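Local coordinates for putative uncharacterized protein (Cricetid herpesvirus 2, PDB 4ZKQ), which binds chemokines as a virus-encoded decoy receptor of a rodent gammaherpesvirus, and so probably keeps them from host receptors, at residues 38-44 with 135-139; 110-116 with 256-261; 169-174 with 342-346; 215-219 with 231-235. All coordinates share one frame. Residues are numbered along the deposited sequence.

Interaction 1. Residues 38-44 with 135-139; sequences LPIKLPV and LFFAK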
loop_
_atom_site.group_PDB
_atom_site.type_symbol
_atom_site.label_atom_id
_atom_site.label_comp_id
_atom_site.label_asym_id
_atom_site.label_seq_id
_atom_site.Cartn_x
_atom_site.Cartn_y
_atom_site.Cartn_z
ATOM N N LEU A 38 -4.758 -12.795 15.397
ATOM C CA LEU A 38 -6.218 -12.679 15.492
ATOM C C LEU A 38 -6.782 -13.701 16.477
ATOM O O LEU A 38 -6.299 -14.832 16.540
ATOM C CB LEU A 38 -6.873 -12.869 14.126
ATOM C CG LEU A 38 -6.432 -11.942 12.999
ATOM C CD1 LEU A 38 -7.249 -12.215 11.742
ATOM C CD2 LEU A 38 -6.579 -10.501 13.433
ATOM N N PRO A 39 -7.815 -13.315 17.240
ATOM C CA PRO A 39 -8.440 -11.995 17.162
ATOM C C PRO A 39 -7.561 -10.917 17.784
ATOM O O PRO A 39 -6.716 -11.215 18.630
ATOM C CB PRO A 39 -9.736 -12.176 17.961
ATOM C CG PRO A 39 -9.390 -13.226 18.969
ATOM C CD PRO A 39 -8.453 -14.169 18.258
ATOM N N ILE A 40 -7.762 -9.676 17.362
ATOM C CA ILE A 40 -6.987 -8.554 17.871
ATOM C C ILE A 40 -7.065 -8.477 19.391
ATOM O O ILE A 40 -8.149 -8.539 19.966
ATOM C CB ILE A 40 -7.479 -7.228 17.277
ATOM C CG1 ILE A 40 -7.332 -7.245 15.748
ATOM C CG2 ILE A 40 -6.719 -6.041 17.898
ATOM C CD1 ILE A 40 -5.889 -7.368 15.264
ATOM N N LYS A 41 -5.908 -8.340 20.029
ATOM C CA LYS A 41 -5.839 -8.227 21.487
ATOM C C LYS A 41 -4.899 -7.103 21.916
ATOM O O LYS A 41 -4.518 -7.014 23.083
ATOM C CB LYS A 41 -5.384 -9.557 22.094
ATOM C CG LYS A 41 -4.025 -10.027 21.586
ATOM C CD LYS A 41 -3.680 -11.429 22.076
ATOM C CE LYS A 41 -2.421 -11.958 21.405
ATOM N NZ LYS A 41 -1.831 -13.116 22.131
ATOM N N LEU A 42 -4.531 -6.251 20.963
ATOM C CA LEU A 42 -3.620 -5.137 21.213
ATOM C C LEU A 42 -4.247 -3.828 20.760
ATOM O O LEU A 42 -5.026 -3.811 19.806
ATOM C CB LEU A 42 -2.294 -5.339 20.473
ATOM C CG LEU A 42 -1.396 -6.503 20.885
ATOM C CD1 LEU A 42 -0.203 -6.584 19.941
ATOM C CD2 LEU A 42 -0.933 -6.349 22.325
ATOM N N PRO A 43 -3.912 -2.718 21.436
ATOM C CA PRO A 43 -4.374 -1.437 20.895
ATOM C C PRO A 43 -3.695 -1.125 19.565
ATOM O O PRO A 43 -2.641 -1.688 19.270
ATOM C CB PRO A 43 -3.969 -0.426 21.976
ATOM C CG PRO A 43 -2.868 -1.076 22.719
ATOM C CD PRO A 43 -3.148 -2.551 22.684
ATOM N N VAL A 44 -4.298 -0.233 18.791
ATOM C CA VAL A 44 -3.786 0.157 17.480
ATOM C C VAL A 44 -2.308 0.551 17.506
ATOM O O VAL A 44 -1.532 0.133 16.647
ATOM C CB VAL A 44 -4.613 1.336 16.915
ATOM C CG1 VAL A 44 -3.936 1.979 15.715
ATOM C CG2 VAL A 44 -6.013 0.871 16.548
ATOM N N LEU A 135 -12.609 -2.052 19.650
ATOM C CA LEU A 135 -12.080 -2.122 18.291
ATOM C C LEU A 135 -12.874 -3.092 17.429
ATOM O O LEU A 135 -13.424 -4.068 17.938
ATOM C CB LEU A 135 -10.619 -2.563 18.302
ATOM C CG LEU A 135 -9.634 -1.742 19.133
ATOM C CD1 LEU A 135 -8.259 -2.380 19.088
ATOM C CD2 LEU A 135 -9.575 -0.311 18.648
ATOM N N PHE A 136 -12.913 -2.831 16.124
ATOM C CA PHE A 136 -13.435 -3.807 15.174
ATOM C C PHE A 136 -12.343 -4.157 14.165
ATOM O O PHE A 136 -11.454 -3.349 13.902
ATOM C CB PHE A 136 -14.694 -3.287 14.465
ATOM C CG PHE A 136 -14.483 -2.038 13.639
ATOM C CD1 PHE A 136 -14.092 -2.119 12.312
ATOM C CD2 PHE A 136 -14.728 -0.786 14.182
ATOM C CE1 PHE A 136 -13.919 -0.974 11.551
ATOM C CE2 PHE A 136 -14.551 0.364 13.433
ATOM C CZ PHE A 136 -14.153 0.270 12.113
ATOM N N PHE A 137 -12.391 -5.367 13.618
ATOM C CA PHE A 137 -11.401 -5.751 12.617
ATOM C C PHE A 137 -11.905 -6.740 11.577
ATOM O O PHE A 137 -12.928 -7.408 11.761
ATOM C CB PHE A 137 -10.153 -6.326 13.309
ATOM C CG PHE A 137 -10.381 -7.652 13.986
ATOM C CD1 PHE A 137 -10.799 -7.707 15.303
ATOM C CD2 PHE A 137 -10.151 -8.844 13.309
ATOM C CE1 PHE A 137 -11.001 -8.928 15.932
ATOM C CE2 PHE A 137 -10.353 -10.070 13.938
ATOM C CZ PHE A 137 -10.778 -10.103 15.251
ATOM N N ALA A 138 -11.182 -6.798 10.463
ATOM C CA ALA A 138 -11.471 -7.737 9.385
ATOM C C ALA A 138 -10.200 -7.994 8.611
ATOM O O ALA A 138 -9.360 -7.104 8.473
ATOM C CB ALA A 138 -12.547 -7.205 8.465
ATOM N N LYS A 139 -10.071 -9.212 8.101
ATOM C CA LYS A 139 -8.898 -9.611 7.340
ATOM C C LYS A 139 -9.254 -9.796 5.873
ATOM O O LYS A 139 -10.298 -10.364 5.551
ATOM C CB LYS A 139 -8.316 -10.899 7.926
ATOM C CG LYS A 139 -7.063 -11.382 7.242
ATOM C CD LYS A 139 -6.433 -12.508 8.046
ATOM C CE LYS A 139 -5.341 -13.210 7.266
ATOM N NZ LYS A 139 -4.940 -14.478 7.925
#
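A loop lies across one face of a beta sheet here: residues 38-44, which lead from strand 23-26 to helix 44-51, cover strand 135-139 in the mixed sheet of the N-terminal half. On the strand, alternate side chains Leu-135, Phe-137 and Lys-139 point toward the loop, while Phe-136 and Ala-138 point away. Phe-137 gives up the most surface. Ile-40 sits over one face of its ring in a CH-pi contact, with CG1 3.8 Å from the ring centroid, and further along the ring Pro-39, preceded by a cis peptide bond, brings its CB within 3.6 Å of Phe-137 CZ. Leu-135 fills the next place along, with its CD1 4.1 Å from Ile-40 CG2 and its CD2 4.3 Å from Val-44 CG2, just where the helix starts; Val-91 of the adjoining strand 85-94 touches Ile-40, Val-44 and Leu-135 alike. Leu-38 closes the other end, its CD2 3.8 Å from Phe-137 CE2 and its CD1 3.8 Å from Lys-139 CD. No hydrogen bond joins the two segments, so apolar contact does the work, and Leu-42 O is buried without a polar partner, with Leu-135 CD1 3.6 Å from it.

Interaction 2. Residues 110-116 with 256-261; sequences FGPNKEE and PKGMVY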
loop_
_atom_site.group_PDB
_atom_site.type_symbol
_atom_site.label_atom_id
_atom_site.label_comp_id
_atom_site.label_asym_id
_atom_site.label_seq_id
_atom_site.Cartn_x
_atom_site.Cartn_y
_atom_site.Cartn_z
ATOM N N PHE A 110 -16.464 -4.450 3.830
ATOM C CA PHE A 110 -16.056 -5.487 2.907
ATOM C C PHE A 110 -14.745 -5.114 2.242
ATOM O O PHE A 110 -14.270 -3.983 2.330
ATOM C CB PHE A 110 -17.142 -5.767 1.856
ATOM C CG PHE A 110 -17.587 -4.564 1.067
ATOM C CD1 PHE A 110 -18.542 -3.701 1.574
ATOM C CD2 PHE A 110 -17.086 -4.325 -0.199
ATOM C CE1 PHE A 110 -18.968 -2.608 0.844
ATOM C CE2 PHE A 110 -17.509 -3.229 -0.936
ATOM C CZ PHE A 110 -18.453 -2.375 -0.413
ATOM N N GLY A 111 -14.148 -6.099 1.597
ATOM C CA GLY A 111 -12.887 -5.906 0.920
ATOM C C GLY A 111 -12.629 -7.109 0.056
ATOM O O GLY A 111 -13.503 -7.962 -0.086
ATOM N N PRO A 112 -11.430 -7.192 -0.524
ATOM C CA PRO A 112 -11.153 -8.351 -1.364
ATOM C C PRO A 112 -11.130 -9.631 -0.535
ATOM O O PRO A 112 -10.482 -9.678 0.511
ATOM C CB PRO A 112 -9.782 -8.037 -1.944
ATOM C CG PRO A 112 -9.122 -7.212 -0.859
ATOM C CD PRO A 112 -10.229 -6.365 -0.305
ATOM N N ASN A 113 -11.851 -10.638 -1.014
ATOM C CA ASN A 113 -11.909 -11.967 -0.410
ATOM C C ASN A 113 -12.859 -12.032 0.781
ATOM O O ASN A 113 -12.953 -13.070 1.431
ATOM C CB ASN A 113 -10.515 -12.443 0.031
ATOM C CG ASN A 113 -10.389 -13.968 0.053
ATOM O OD1 ASN A 113 -10.880 -14.651 -0.841
ATOM N ND2 ASN A 113 -9.720 -14.501 1.072
ATOM N N LYS A 114 -13.569 -10.944 1.073
ATOM C CA LYS A 114 -14.434 -10.926 2.255
ATOM C C LYS A 114 -15.701 -10.116 2.028
ATOM O O LYS A 114 -15.664 -8.896 1.916
ATOM C CB LYS A 114 -13.670 -10.377 3.460
ATOM C CG LYS A 114 -14.438 -10.406 4.780
ATOM C CD LYS A 114 -14.833 -11.812 5.206
ATOM C CE LYS A 114 -15.461 -11.800 6.603
ATOM N NZ LYS A 114 -16.332 -12.981 6.885
ATOM N N GLU A 115 -16.824 -10.824 1.998
ATOM C CA GLU A 115 -18.135 -10.235 1.749
ATOM C C GLU A 115 -18.541 -9.222 2.812
ATOM O O GLU A 115 -18.039 -9.250 3.935
ATOM C CB GLU A 115 -19.195 -11.341 1.689
ATOM C CG GLU A 115 -19.501 -11.959 3.061
ATOM C CD GLU A 115 -20.348 -13.217 2.975
ATOM O OE1 GLU A 115 -20.924 -13.481 1.897
ATOM O OE2 GLU A 115 -20.433 -13.943 3.990
ATOM N N GLU A 116 -19.476 -8.341 2.456
ATOM C CA GLU A 116 -20.017 -7.383 3.411
ATOM C C GLU A 116 -20.534 -8.086 4.651
ATOM O O GLU A 116 -21.327 -9.018 4.571
ATOM C CB GLU A 116 -21.138 -6.546 2.785
ATOM C CG GLU A 116 -21.695 -5.524 3.765
ATOM C CD GLU A 116 -22.859 -4.730 3.218
ATOM O OE1 GLU A 116 -23.350 -5.047 2.109
ATOM O OE2 GLU A 116 -23.281 -3.789 3.913
ATOM N N PRO A 256 -20.065 -12.818 -3.783
ATOM C CA PRO A 256 -20.886 -12.809 -2.569
ATOM C C PRO A 256 -22.079 -11.868 -2.637
ATOM O O PRO A 256 -22.161 -10.983 -3.492
ATOM C CB PRO A 256 -19.905 -12.345 -1.494
ATOM C CG PRO A 256 -18.952 -11.468 -2.231
ATOM C CD PRO A 256 -18.799 -12.087 -3.594
ATOM N N LYS A 257 -23.004 -12.076 -1.710
ATOM C CA LYS A 257 -24.156 -11.212 -1.566
ATOM C C LYS A 257 -23.714 -9.947 -0.819
ATOM O O LYS A 257 -22.579 -9.880 -0.342
ATOM C CB LYS A 257 -25.276 -11.948 -0.834
ATOM C CG LYS A 257 -26.671 -11.486 -1.219
ATOM C CD LYS A 257 -27.726 -12.532 -0.850
ATOM C CE LYS A 257 -29.075 -11.890 -0.696
ATOM N NZ LYS A 257 -30.103 -12.822 -0.181
ATOM N N GLY A 258 -24.592 -8.951 -0.732
ATOM C CA GLY A 258 -24.257 -7.678 -0.109
ATOM C C GLY A 258 -23.522 -6.742 -1.047
ATOM O O GLY A 258 -23.349 -7.047 -2.226
ATOM N N MET A 259 -23.076 -5.591 -0.543
ATOM C CA MET A 259 -22.422 -4.633 -1.423
ATOM C C MET A 259 -21.022 -5.101 -1.794
ATOM O O MET A 259 -20.320 -5.723 -0.991
ATOM C CB MET A 259 -22.351 -3.245 -0.787
ATOM C CG MET A 259 -21.838 -2.188 -1.750
ATOM S SD MET A 259 -21.965 -0.515 -1.106
ATOM C CE MET A 259 -23.746 -0.357 -0.953
ATOM N N VAL A 260 -20.641 -4.791 -3.026
ATOM C CA VAL A 260 -19.324 -5.104 -3.562
ATOM C C VAL A 260 -18.751 -3.872 -4.229
ATOM O O VAL A 260 -19.433 -2.850 -4.340
ATOM C CB VAL A 260 -19.380 -6.235 -4.598
ATOM C CG1 VAL A 260 -19.890 -7.500 -3.964
ATOM C CG2 VAL A 260 -20.269 -5.828 -5.764
ATOM N N TYR A 261 -17.507 -3.970 -4.686
ATOM C CA TYR A 261 -16.938 -2.932 -5.529
ATOM C C TYR A 261 -16.314 -3.549 -6.769
ATOM O O TYR A 261 -15.976 -4.734 -6.790
ATOM C CB TYR A 261 -15.901 -2.085 -4.766
ATOM C CG TYR A 261 -14.573 -2.762 -4.470
ATOM C CD1 TYR A 261 -13.621 -2.929 -5.460
ATOM C CD2 TYR A 261 -14.264 -3.202 -3.189
ATOM C CE1 TYR A 261 -12.411 -3.532 -5.196
ATOM C CE2 TYR A 261 -13.056 -3.809 -2.915
ATOM C CZ TYR A 261 -12.132 -3.968 -3.922
ATOM O OH TYR A 261 -10.922 -4.568 -3.657
HETATM O O HOH W 1 -19.993 -8.344 -0.236
HETATM O O HOH W 2 -22.632 -10.086 2.498
#
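Two waters and a carboxylate tie Glu-116 to the backbone of residues 257-259. Water 1 accepts from Glu-116 N at 2.7 Å and donates to Lys-257 O at 3.0 Å and Met-259 O at 2.7 Å; water 2 donates to Glu-116 O at 2.7 Å and Lys-257 O at 2.8 Å. Beside them Met-259 N donates to Glu-116 OE1 over 2.7 Å, almost perfectly straight. Glu-116 thus reaches residues 257-259 directly with its side chain and through water with its backbone, while its OE2 bonds Thr-108 OG1. Gly-258 lies against this carboxylate with positive phi, and a CB there would come tight against Glu-116 OE1. The apolar part centres on Phe-110, which has Met-259 O and Val-260 N over one ring face. Its CZ is 3.6 Å from Met-259 CG, and the sulfur makes an oblique Met-aromatic contact. Phe-110 CE2 also reaches the edge of the Tyr-261 ring, 4.0 Å from its CD2. A type II turn from Gly-111 to Lys-114 links strands 108-111 and 114-115, and places Pro-112 CD 3.9 Å from Tyr-261 OH, whose hydrogen-bond partner is Leu-147 N. Strand 108-111, at one edge of a four-stranded antiparallel sheet, pairs with 147-152; through Phe-110 it packs on residues 259-261, and so on strand 260-263, which pairs with 233-244 in the large mixed sheet.

Interaction 3. Residues 169-174 with 342-346; sequences KELSGA and RIMSK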
loop_
_atom_site.group_PDB
_atom_site.type_symbol
_atom_site.label_atom_id
_atom_site.label_comp_id
_atom_site.label_asym_id
_atom_site.label_seq_id
_atom_site.Cartn_x
_atom_site.Cartn_y
_atom_site.Cartn_z
ATOM N N LYS A 169 0.300 -6.532 4.748
ATOM C CA LYS A 169 1.507 -7.349 4.716
ATOM C C LYS A 169 1.803 -7.713 3.275
ATOM O O LYS A 169 1.096 -8.517 2.664
ATOM C CB LYS A 169 1.371 -8.608 5.572
ATOM C CG LYS A 169 2.706 -9.318 5.731
ATOM C CD LYS A 169 2.662 -10.457 6.724
ATOM C CE LYS A 169 4.074 -10.834 7.157
ATOM N NZ LYS A 169 4.087 -11.950 8.141
ATOM N N GLU A 170 2.835 -7.082 2.728
ATOM C CA GLU A 170 3.235 -7.312 1.352
ATOM C C GLU A 170 3.811 -8.699 1.163
ATOM O O GLU A 170 4.171 -9.391 2.122
ATOM C CB GLU A 170 4.268 -6.269 0.908
ATOM C CG GLU A 170 3.732 -4.857 0.889
ATOM C CD GLU A 170 4.696 -3.860 0.270
ATOM O OE1 GLU A 170 5.901 -4.164 0.192
ATOM O OE2 GLU A 170 4.246 -2.768 -0.135
ATOM N N LEU A 171 3.911 -9.092 -0.096
ATOM C CA LEU A 171 4.518 -10.366 -0.444
ATOM C C LEU A 171 5.919 -10.448 0.162
ATOM O O LEU A 171 6.348 -11.500 0.631
ATOM C CB LEU A 171 4.550 -10.526 -1.965
ATOM C CG LEU A 171 5.078 -11.839 -2.533
ATOM C CD1 LEU A 171 4.214 -13.016 -2.097
ATOM C CD2 LEU A 171 5.128 -11.732 -4.046
ATOM N N SER A 172 6.616 -9.316 0.185
ATOM C CA SER A 172 7.940 -9.242 0.799
ATOM C C SER A 172 7.941 -9.569 2.291
ATOM O O SER A 172 8.972 -9.934 2.849
ATOM C CB SER A 172 8.517 -7.845 0.626
ATOM O OG SER A 172 7.776 -6.924 1.411
ATOM N N GLY A 173 6.791 -9.395 2.933
ATOM C CA GLY A 173 6.705 -9.459 4.382
ATOM C C GLY A 173 6.691 -8.084 5.030
ATOM O O GLY A 173 6.438 -7.958 6.229
ATOM N N ALA A 174 6.959 -7.044 4.244
ATOM C CA ALA A 174 6.949 -5.684 4.772
ATOM C C ALA A 174 5.554 -5.311 5.268
ATOM O O ALA A 174 4.551 -5.628 4.626
ATOM C CB ALA A 174 7.418 -4.702 3.716
ATOM N N ARG A 342 17.079 -7.396 6.423
ATOM C CA ARG A 342 16.077 -8.129 5.669
ATOM C C ARG A 342 14.840 -8.353 6.527
ATOM O O ARG A 342 14.949 -8.685 7.710
ATOM C CB ARG A 342 16.658 -9.457 5.202
ATOM C CG ARG A 342 15.970 -10.076 4.005
ATOM C CD ARG A 342 16.662 -11.377 3.614
ATOM N NE ARG A 342 18.098 -11.193 3.406
ATOM C CZ ARG A 342 18.963 -12.180 3.196
ATOM N NH1 ARG A 342 18.551 -13.442 3.165
ATOM N NH2 ARG A 342 20.249 -11.905 3.017
ATOM N N ILE A 343 13.663 -8.164 5.944
ATOM C CA ILE A 343 12.436 -8.262 6.723
ATOM C C ILE A 343 11.978 -9.713 6.855
ATOM O O ILE A 343 11.620 -10.159 7.953
ATOM C CB ILE A 343 11.324 -7.392 6.123
ATOM C CG1 ILE A 343 11.641 -5.923 6.406
ATOM C CG2 ILE A 343 9.982 -7.762 6.731
ATOM C CD1 ILE A 343 10.630 -4.930 5.878
ATOM N N MET A 344 11.996 -10.467 5.761
ATOM C CA MET A 344 11.708 -11.894 5.912
ATOM C C MET A 344 12.984 -12.709 6.041
ATOM O O MET A 344 14.084 -12.189 5.853
ATOM C CB MET A 344 10.869 -12.421 4.761
ATOM C CG MET A 344 9.387 -12.113 4.920
ATOM S SD MET A 344 8.296 -13.009 3.790
ATOM C CE MET A 344 6.746 -12.920 4.698
ATOM N N SER A 345 12.825 -13.989 6.361
ATOM C CA SER A 345 13.955 -14.863 6.685
ATOM C C SER A 345 15.037 -14.852 5.602
ATOM O O SER A 345 16.213 -14.631 5.894
ATOM C CB SER A 345 13.461 -16.298 6.912
ATOM O OG SER A 345 14.542 -17.182 7.116
ATOM N N LYS A 346 14.633 -15.081 4.356
ATOM C CA LYS A 346 15.593 -15.237 3.271
ATOM C C LYS A 346 15.164 -14.497 2.005
ATOM O O LYS A 346 13.984 -14.502 1.652
ATOM C CB LYS A 346 15.782 -16.721 2.967
ATOM C CG LYS A 346 14.515 -17.393 2.455
ATOM C CD LYS A 346 14.696 -18.890 2.297
ATOM C CE LYS A 346 13.419 -19.547 1.797
ATOM N NZ LYS A 346 12.983 -18.999 0.481
HETATM O O HOH W 3 11.852 -9.501 2.757
#
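A tight beta hairpin connection, the type I turn from Glu-170 to Gly-173 between antiparallel strands 161-169 and 175-181, meets the loop that follows strand 341-342. The turn is held by Gly-173 N to Glu-170 O at 2.7 Å and by Glu-170 N to Ala-174 O at 2.9 Å, and an ST turn adds Ala-174 N to Ser-172 OG at 3.0 Å. Met-344 contributes the most surface: its side chain runs along the turn, with CG only 3.0 Å from Ser-172 O, CE 3.5 Å from Gly-173 CA and SD 4.0 Å from Leu-171 O. Gly-173 has to be bare here, since a CB would clash with Met-344 CG and its own backbone angles already call for glycine. Ile-343 CD1 packs 3.9 Å from Ala-174 CB, and Ile-343 CG2 lies 3.6 Å from Gly-173 O. Ala-327 of strand 324-330, whose backbone bonds Ile-343, lies against Ser-172 and Ala-174. Directly, the segments share no hydrogen bond; water 3 spans them, donating to Ser-172 O at 2.9 Å and accepting from Met-344 N at 3.2 Å. Contact between this turn and loop thus rests on shape fit around a glycine, with one water as polar link.

Interaction 4. Residues 215-219 with 231-235; sequences KKIYH and GQVST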
loop_
_atom_site.group_PDB
_atom_site.type_symbol
_atom_site.label_atom_id
_atom_site.label_comp_id
_atom_site.label_asym_id
_atom_site.label_seq_id
_atom_site.Cartn_x
_atom_site.Cartn_y
_atom_site.Cartn_z
ATOM N N LYS A 215 -0.031 12.684 -1.717
ATOM C CA LYS A 215 0.982 12.598 -0.682
ATOM C C LYS A 215 2.118 13.570 -0.950
ATOM O O LYS A 215 2.644 13.644 -2.066
ATOM C CB LYS A 215 1.540 11.177 -0.581
ATOM C CG LYS A 215 2.779 11.070 0.318
ATOM C CD LYS A 215 3.231 9.616 0.487
ATOM C CE LYS A 215 2.300 8.824 1.408
ATOM N NZ LYS A 215 2.635 7.362 1.432
ATOM N N LYS A 216 2.514 14.298 0.084
ATOM C CA LYS A 216 3.686 15.154 -0.026
ATOM C C LYS A 216 4.940 14.312 0.171
ATOM O O LYS A 216 5.295 13.925 1.285
ATOM C CB LYS A 216 3.652 16.301 0.980
ATOM C CG LYS A 216 4.881 17.214 0.866
ATOM C CD LYS A 216 4.791 18.435 1.765
ATOM C CE LYS A 216 6.029 19.315 1.636
ATOM N NZ LYS A 216 6.059 20.376 2.684
ATOM N N ILE A 217 5.601 14.028 -0.939
ATOM C CA ILE A 217 6.825 13.243 -0.933
ATOM C C ILE A 217 7.522 13.536 -2.250
ATOM O O ILE A 217 6.877 13.607 -3.298
ATOM C CB ILE A 217 6.537 11.731 -0.762
ATOM C CG1 ILE A 217 7.836 10.930 -0.600
ATOM C CG2 ILE A 217 5.720 11.203 -1.929
ATOM C CD1 ILE A 217 7.623 9.550 -0.001
ATOM N N TYR A 218 8.827 13.756 -2.202
ATOM C CA TYR A 218 9.559 14.028 -3.429
ATOM C C TYR A 218 9.920 12.697 -4.067
ATOM O O TYR A 218 10.775 11.966 -3.562
ATOM C CB TYR A 218 10.812 14.873 -3.182
ATOM C CG TYR A 218 11.298 15.511 -4.466
ATOM C CD1 TYR A 218 12.037 14.781 -5.391
ATOM C CD2 TYR A 218 10.978 16.828 -4.777
ATOM C CE1 TYR A 218 12.467 15.351 -6.579
ATOM C CE2 TYR A 218 11.405 17.407 -5.963
ATOM C CZ TYR A 218 12.148 16.661 -6.859
ATOM O OH TYR A 218 12.578 17.226 -8.039
ATOM N N HIS A 219 9.251 12.384 -5.173
ATOM C CA HIS A 219 9.405 11.095 -5.831
ATOM C C HIS A 219 10.139 11.258 -7.147
ATOM O O HIS A 219 9.982 12.262 -7.841
ATOM C CB HIS A 219 8.040 10.442 -6.060
ATOM C CG HIS A 219 7.096 11.284 -6.858
ATOM N ND1 HIS A 219 6.963 11.165 -8.225
ATOM C CD2 HIS A 219 6.249 12.273 -6.484
ATOM C CE1 HIS A 219 6.072 12.034 -8.657
ATOM N NE2 HIS A 219 5.620 12.720 -7.621
ATOM N N GLY A 231 8.614 14.583 -9.017
ATOM C CA GLY A 231 7.696 15.597 -8.526
ATOM C C GLY A 231 7.695 15.725 -7.016
ATOM O O GLY A 231 8.305 14.917 -6.321
ATOM N N GLN A 232 7.000 16.750 -6.525
ATOM C CA GLN A 232 6.922 17.062 -5.098
ATOM C C GLN A 232 5.723 16.406 -4.428
ATOM O O GLN A 232 5.643 16.325 -3.197
ATOM C CB GLN A 232 6.825 18.575 -4.891
ATOM C CG GLN A 232 8.060 19.353 -5.247
ATOM C CD GLN A 232 7.916 20.819 -4.890
ATOM O OE1 GLN A 232 8.460 21.278 -3.887
ATOM N NE2 GLN A 232 7.162 21.557 -5.699
ATOM N N VAL A 233 4.779 15.976 -5.251
ATOM C CA VAL A 233 3.535 15.399 -4.779
ATOM C C VAL A 233 3.216 14.148 -5.579
ATOM O O VAL A 233 3.262 14.158 -6.809
ATOM C CB VAL A 233 2.380 16.406 -4.896
ATOM C CG1 VAL A 233 1.038 15.750 -4.607
ATOM C CG2 VAL A 233 2.618 17.573 -3.963
ATOM N N SER A 234 2.913 13.072 -4.866
ATOM C CA SER A 234 2.496 11.823 -5.485
ATOM C C SER A 234 0.978 11.785 -5.503
ATOM O O SER A 234 0.346 11.798 -4.446
ATOM C CB SER A 234 3.063 10.623 -4.720
ATOM O OG SER A 234 2.608 9.405 -5.276
ATOM N N THR A 235 0.398 11.764 -6.698
ATOM C CA THR A 235 -1.048 11.762 -6.845
ATOM C C THR A 235 -1.539 10.478 -7.503
ATOM O O THR A 235 -1.004 10.048 -8.522
ATOM C CB THR A 235 -1.528 12.949 -7.688
ATOM O OG1 THR A 235 -1.034 14.168 -7.125
ATOM C CG2 THR A 235 -3.043 12.989 -7.731
#
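Antiparallel pairing interrupted by a beta bulge joins strand 206-223 to both 226-231 and 233-244 in the large mixed sheet, with the bulge and the chain's corner at Gln-232 between them. Lys-215 and Ser-234 form a hydrogen-bonded pair, with 2.9 Å from Lys-215 N to Ser-234 O and from Ser-234 N to Lys-215 O. Lys-216 and Val-233 follow as a non-hydrogen-bonded pair. The register then slips by one residue: Ile-217 N reaches Gln-232 O at 3.2 Å, but Ile-217 O finds no donor and stands 3.0 Å from Gln-232 O, two acceptors close together without a hydrogen bond. Pairing resumes at His-219 with Gly-231, the last residue of strand 226-231, with His-219 N to Gly-231 O and Gly-231 N to His-219 O both 2.9 Å. His-219 bridges the break with its ring: NE2 donates to Val-233 O at 2.9 Å, and Gly-231 CA sits over the ring face, 4.0 Å from its centroid, where a CB on Gly-231 would clash with NE2. Lys-215 NZ forms a salt bridge with Asp-78 and hydrogen bonds with Gln-24 and Thr-56. His-219 NE2 therefore carries a proton, and a side-chain donor spans the place where backbone pairing breaks.

Overall arrangement
From the N terminus, interaction 1 closes first, bringing the loop before helix 44-51 onto strand 132-143. Interaction 2 starts inside that span, at 110-116, and ends far beyond it at 256-261, so the two cross; they also touch, Lys-139 O lying 4.0 Å from Lys-114 CB. Interaction 3 opens at 169-174 after interaction 1 has closed, and crosses interaction 2 by running on to 342-346. Interaction 4, a short return within the large mixed sheet, falls inside the spans of both 2 and 3. Interaction 2 joins an N-terminal sheet to strand 260-263, and 3 joins hairpin 161-169/175-181 to the loop after strand 341-342; 2 and 4 reach neighbouring strands, their centres about 32 Å apart.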